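Local coordinates for protein unsaturated glucuronyl hydrolase (Streptococcus agalactiae, PDB 2ZZR) that hydrolyses unsaturated chondroitin, hyaluronan and heparin disaccharides, releasing the 4-deoxy-4,5-didehydro uronic acid from their non-reducing end, at residues A[66-71]-A[112-117]; A[105-110]-A[143-148]. All blocks are in the same frame, centred on the assembly; numbering follows the deposited sequence.

How the interactions relate
The two contacts sit on the same side of the chain's centre, their own centres about 10 Å apart, and their segments alternate along the chain: 66-71, 105-110, 112-117, 143-148. Four helices of the alpha barrel, 70-84, 87-105, 115-130 and 133-147, are brought together by them. Interaction 1, nearer the middle, joins the starts of helices 70-84 and 115-130 and holds the nucleophile Asp114; interaction 2, about 20 Å from the chain's centre, ties the loop after helix 87-105 to the end of helix 133-147. They touch chiefly around Leu115, which packs against Leu146 and the Leu110 carbonyl, and also where Thr66 O meets Ala109, so interaction 2 adjoins the start of the nucleophile's helix.

Interaction 1 (A[66-71]-A[112-117]); sequences TEWTNG and HHDLGF
Trp68 meets Asp114 and Phe117 where two helices of the glycoside hydrolase family 88 alpha barrel begin, and Asp114, the catalytic nucleophile, lies right before the second of them. Along 66-71, Glu67 comes first: its carboxylate folds back so that OE1 accepts a hydrogen bond from the backbone N of Trp68 at 3.0 Å, using the anti lone pair, which ties down the turn before the tryptophan. Trp68 then does most of the touching. With chi1 at 70°, CG is tucked between the backbone N and the carbonyl carbon, and the indole lies alongside Phe117, both side chains pointing the same way. Its CE3 comes 3.6 Å from Phe117 CD1, but the six-membered ring and the phenyl are inclined at 55°, neither stacked nor edge-to-face. Nearer the backbone, Trp68 CB approaches Asp114 OD2 at 3.7 Å, a van der Waals contact beside the nucleophile's carboxylate. Thr69 follows, its CG2 lying over the centre of one face of the Trp68 ring, while Trp68 NE1 is hydrogen-bonded to Tyr363 OH. Phe117 also meets Trp250, a substrate-binding residue, which places the pair next to the substrate site, where the proton donor Asp174 lies close to Asp114. At Gly71 the helix starts come close, with CA 3.8 Å from Phe117 O. One water joins the two backbones here: it donates to Trp68 O at 2.8 Å and, more weakly, to Phe117 O, and weakly accepts from Gly71 N at 2.8 Å.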
# COMPACT_ATOMS: atom_id res chain seq x y z
N THR A 66 -15.41 -10.58 1.51
CA THR A 66 -16.19 -9.49 2.10
C THR A 66 -15.35 -8.50 2.92
O THR A 66 -15.90 -7.61 3.56
CB THR A 66 -17.32 -10.04 3.02
OG1 THR A 66 -16.74 -10.80 4.08
CG2 THR A 66 -18.31 -10.90 2.23
N GLU A 67 -14.03 -8.65 2.90
CA GLU A 67 -13.15 -7.71 3.61
C GLU A 67 -12.55 -6.66 2.67
O GLU A 67 -12.90 -6.60 1.49
CB GLU A 67 -12.05 -8.46 4.37
CG GLU A 67 -12.33 -8.65 5.87
CD GLU A 67 -12.23 -7.37 6.68
OE1 GLU A 67 -12.09 -6.28 6.09
OE2 GLU A 67 -12.29 -7.46 7.93
N TRP A 68 -11.67 -5.81 3.20
CA TRP A 68 -10.97 -4.81 2.38
C TRP A 68 -9.65 -5.37 1.83
O TRP A 68 -8.98 -4.70 1.04
CB TRP A 68 -10.70 -3.52 3.17
CG TRP A 68 -9.66 -3.63 4.28
CD1 TRP A 68 -9.88 -4.03 5.57
CD2 TRP A 68 -8.27 -3.30 4.19
NE1 TRP A 68 -8.71 -3.99 6.28
CE2 TRP A 68 -7.70 -3.54 5.47
CE3 TRP A 68 -7.44 -2.83 3.16
CZ2 TRP A 68 -6.34 -3.34 5.74
CZ3 TRP A 68 -6.08 -2.62 3.43
CH2 TRP A 68 -5.55 -2.88 4.71
N THR A 69 -9.33 -6.59 2.24
CA THR A 69 -7.99 -7.17 2.08
C THR A 69 -7.91 -8.32 1.07
O THR A 69 -6.81 -8.81 0.79
CB THR A 69 -7.48 -7.72 3.42
OG1 THR A 69 -8.50 -8.53 4.02
CG2 THR A 69 -7.11 -6.59 4.37
N ASN A 70 -9.05 -8.75 0.54
CA ASN A 70 -9.08 -9.95 -0.31
C ASN A 70 -8.21 -9.86 -1.57
O ASN A 70 -7.62 -10.87 -1.98
CB ASN A 70 -10.51 -10.30 -0.72
CG ASN A 70 -11.38 -10.59 0.47
OD1 ASN A 70 -11.56 -11.75 0.87
ND2 ASN A 70 -11.93 -9.54 1.06
N GLY A 71 -8.13 -8.67 -2.14
CA GLY A 71 -7.34 -8.42 -3.36
C GLY A 71 -5.85 -8.66 -3.21
O GLY A 71 -5.18 -8.98 -4.19
N HIS A 112 -17.31 1.68 1.00
CA HIS A 112 -16.09 2.21 1.59
C HIS A 112 -15.20 2.64 0.42
O HIS A 112 -15.60 2.53 -0.75
CB HIS A 112 -15.41 1.17 2.48
CG HIS A 112 -15.14 -0.13 1.79
ND1 HIS A 112 -15.86 -1.28 2.04
CD2 HIS A 112 -14.24 -0.45 0.83
CE1 HIS A 112 -15.40 -2.26 1.28
NE2 HIS A 112 -14.42 -1.78 0.53
N HIS A 113 -14.00 3.12 0.73
CA HIS A 113 -13.12 3.69 -0.29
C HIS A 113 -12.00 2.72 -0.70
O HIS A 113 -11.10 3.10 -1.46
CB HIS A 113 -12.49 4.97 0.26
CG HIS A 113 -11.59 4.74 1.43
ND1 HIS A 113 -12.08 4.50 2.70
CD2 HIS A 113 -10.24 4.66 1.52
CE1 HIS A 113 -11.06 4.32 3.53
NE2 HIS A 113 -9.94 4.41 2.84
N ASP A 114 -12.06 1.48 -0.21
CA ASP A 114 -10.99 0.51 -0.46
C ASP A 114 -11.18 -0.34 -1.73
O ASP A 114 -10.66 -1.46 -1.82
CB ASP A 114 -10.76 -0.37 0.78
CG ASP A 114 -10.16 0.40 1.94
OD1 ASP A 114 -9.24 1.21 1.72
OD2 ASP A 114 -10.61 0.19 3.09
N LEU A 115 -11.89 0.23 -2.70
CA LEU A 115 -12.14 -0.44 -3.99
C LEU A 115 -10.84 -0.72 -4.75
O LEU A 115 -10.73 -1.74 -5.44
CB LEU A 115 -13.10 0.40 -4.86
CG LEU A 115 -14.62 0.23 -4.68
CD1 LEU A 115 -15.08 -1.17 -5.07
CD2 LEU A 115 -15.06 0.56 -3.26
N GLY A 116 -9.87 0.17 -4.61
CA GLY A 116 -8.56 0.02 -5.25
C GLY A 116 -7.75 -1.12 -4.65
O GLY A 116 -7.24 -1.96 -5.38
N PHE A 117 -7.65 -1.16 -3.33
CA PHE A 117 -6.98 -2.29 -2.66
C PHE A 117 -7.59 -3.62 -3.09
O PHE A 117 -6.87 -4.61 -3.26
CB PHE A 117 -7.09 -2.18 -1.14
CG PHE A 117 -6.16 -1.18 -0.50
CD1 PHE A 117 -6.58 -0.42 0.59
CD2 PHE A 117 -4.85 -1.02 -0.96
CE1 PHE A 117 -5.72 0.49 1.20
CE2 PHE A 117 -3.98 -0.11 -0.35
CZ PHE A 117 -4.42 0.64 0.73
O HOH W 1 -7.62 -6.11 -1.02

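Interaction 2 (A[105-110]-A[143-148]); sequences NNRIAL and ADKLME
Lys145 runs its aliphatic chain across one face of the Arg107 guanidinium, with CD 3.5 Å from NH1 and CE above the plane toward its rim. Glu148 takes the edge instead. Coming from the opposite direction, its carboxylate meets the guanidinium end-on in a bidentate salt bridge: Arg107 NH1 donates to Glu148 OE2 at 2.8 Å, nearly straight at 172° and on the syn lone pair, while Arg107 NH2 donates to Glu148 OE1 at 3.0 Å. The two groups are nearly coplanar, and the paired bonds fix the rotation of both. OE1 has a second donor, Lys145 NZ at 3.2 Å, which arrives from above the carboxylate plane. Bends at chi2 and chi4 (69° and 76°) curl the lysine so that NZ also reaches Leu110 O at 3.1 Å, here from above the carbonyl plane and not along a lone pair, as CE packs on Leu110 CB. Arg107 NH2 and Lys145 NZ are 3.8 Å apart, a closeness probably eased by the shared Glu148 and by Asp111, which salt-bridges NZ as well. Arg107 itself has the positive phi of a Schellman motif ending helix 87-105, and its side chain starts out toward the 143-148 segment. This partly buried network thus bridges the loop after helix 87-105 and the end of helix 133-147, while Leu110 packs against Ile104 of helix 87-105 and Leu115, Leu118 and Tyr119 of helix 115-130.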
# COMPACT_ATOMS: atom_id res chain seq x y z
N ASN A 105 -20.93 -6.76 -9.01
CA ASN A 105 -22.23 -6.93 -9.64
C ASN A 105 -23.36 -6.88 -8.62
O ASN A 105 -24.41 -6.27 -8.86
CB ASN A 105 -22.28 -8.23 -10.45
CG ASN A 105 -21.68 -8.08 -11.83
OD1 ASN A 105 -21.44 -6.97 -12.30
ND2 ASN A 105 -21.44 -9.21 -12.50
N ASN A 106 -23.12 -7.51 -7.48
CA ASN A 106 -24.10 -7.60 -6.40
C ASN A 106 -23.88 -6.60 -5.27
O ASN A 106 -24.58 -6.64 -4.26
CB ASN A 106 -24.12 -9.02 -5.86
CG ASN A 106 -24.74 -9.99 -6.83
OD1 ASN A 106 -25.93 -9.90 -7.14
ND2 ASN A 106 -23.94 -10.92 -7.34
N ARG A 107 -22.91 -5.70 -5.45
CA ARG A 107 -22.63 -4.62 -4.49
C ARG A 107 -22.52 -5.14 -3.05
O ARG A 107 -23.12 -4.58 -2.12
CB ARG A 107 -23.67 -3.50 -4.62
CG ARG A 107 -23.71 -2.83 -6.00
CD ARG A 107 -24.86 -1.84 -6.13
NE ARG A 107 -24.75 -0.73 -5.18
CZ ARG A 107 -24.10 0.41 -5.40
NH1 ARG A 107 -23.47 0.61 -6.56
NH2 ARG A 107 -24.07 1.35 -4.47
N ILE A 108 -21.74 -6.20 -2.87
CA ILE A 108 -21.55 -6.84 -1.58
C ILE A 108 -20.34 -6.26 -0.85
O ILE A 108 -19.21 -6.34 -1.35
CB ILE A 108 -21.37 -8.37 -1.73
CG1 ILE A 108 -22.62 -9.00 -2.35
CG2 ILE A 108 -21.03 -9.02 -0.38
CD1 ILE A 108 -22.39 -10.39 -2.91
N ALA A 109 -20.58 -5.69 0.33
CA ALA A 109 -19.53 -5.19 1.22
C ALA A 109 -18.57 -4.20 0.54
O ALA A 109 -17.34 -4.32 0.67
CB ALA A 109 -18.76 -6.36 1.84
N LEU A 110 -19.12 -3.23 -0.17
CA LEU A 110 -18.30 -2.27 -0.92
C LEU A 110 -18.60 -0.79 -0.63
O LEU A 110 -18.23 0.08 -1.42
CB LEU A 110 -18.37 -2.57 -2.43
CG LEU A 110 -17.75 -3.88 -2.91
CD1 LEU A 110 -18.02 -4.08 -4.39
CD2 LEU A 110 -16.24 -3.94 -2.64
N ALA A 143 -14.39 1.08 -10.16
CA ALA A 143 -14.07 2.50 -10.26
C ALA A 143 -15.34 3.34 -10.07
O ALA A 143 -15.35 4.30 -9.30
CB ALA A 143 -13.40 2.82 -11.58
N ASP A 144 -16.42 2.96 -10.76
CA ASP A 144 -17.71 3.65 -10.61
C ASP A 144 -18.22 3.57 -9.17
O ASP A 144 -18.77 4.55 -8.64
CB ASP A 144 -18.74 3.08 -11.58
CG ASP A 144 -18.43 3.41 -13.02
OD1 ASP A 144 -17.73 4.42 -13.26
OD2 ASP A 144 -18.89 2.67 -13.92
N LYS A 145 -18.03 2.41 -8.54
CA LYS A 145 -18.41 2.24 -7.14
C LYS A 145 -17.64 3.21 -6.24
O LYS A 145 -18.22 3.86 -5.36
CB LYS A 145 -18.20 0.79 -6.69
CG LYS A 145 -18.71 0.47 -5.28
CD LYS A 145 -20.23 0.49 -5.21
CE LYS A 145 -20.73 0.23 -3.79
NZ LYS A 145 -20.56 1.43 -2.93
N LEU A 146 -16.34 3.33 -6.49
CA LEU A 146 -15.50 4.26 -5.73
C LEU A 146 -15.92 5.72 -5.93
O LEU A 146 -15.94 6.51 -4.98
CB LEU A 146 -14.02 4.07 -6.10
CG LEU A 146 -13.01 4.89 -5.30
CD1 LEU A 146 -13.13 4.63 -3.80
CD2 LEU A 146 -11.59 4.63 -5.80
N MET A 147 -16.25 6.08 -7.17
CA MET A 147 -16.70 7.43 -7.52
C MET A 147 -17.93 7.88 -6.72
O MET A 147 -18.10 9.08 -6.48
CB MET A 147 -16.98 7.53 -9.02
CG MET A 147 -15.72 7.45 -9.90
SD MET A 147 -14.72 8.95 -9.83
CE MET A 147 -15.63 9.98 -10.99
N GLU A 148 -18.75 6.92 -6.30
CA GLU A 148 -19.98 7.20 -5.53
C GLU A 148 -19.71 7.93 -4.21
O GLU A 148 -20.60 8.61 -3.68
CB GLU A 148 -20.75 5.91 -5.24
CG GLU A 148 -21.35 5.20 -6.44
CD GLU A 148 -21.95 3.84 -6.09
OE1 GLU A 148 -22.05 3.52 -4.88
OE2 GLU A 148 -22.31 3.10 -7.02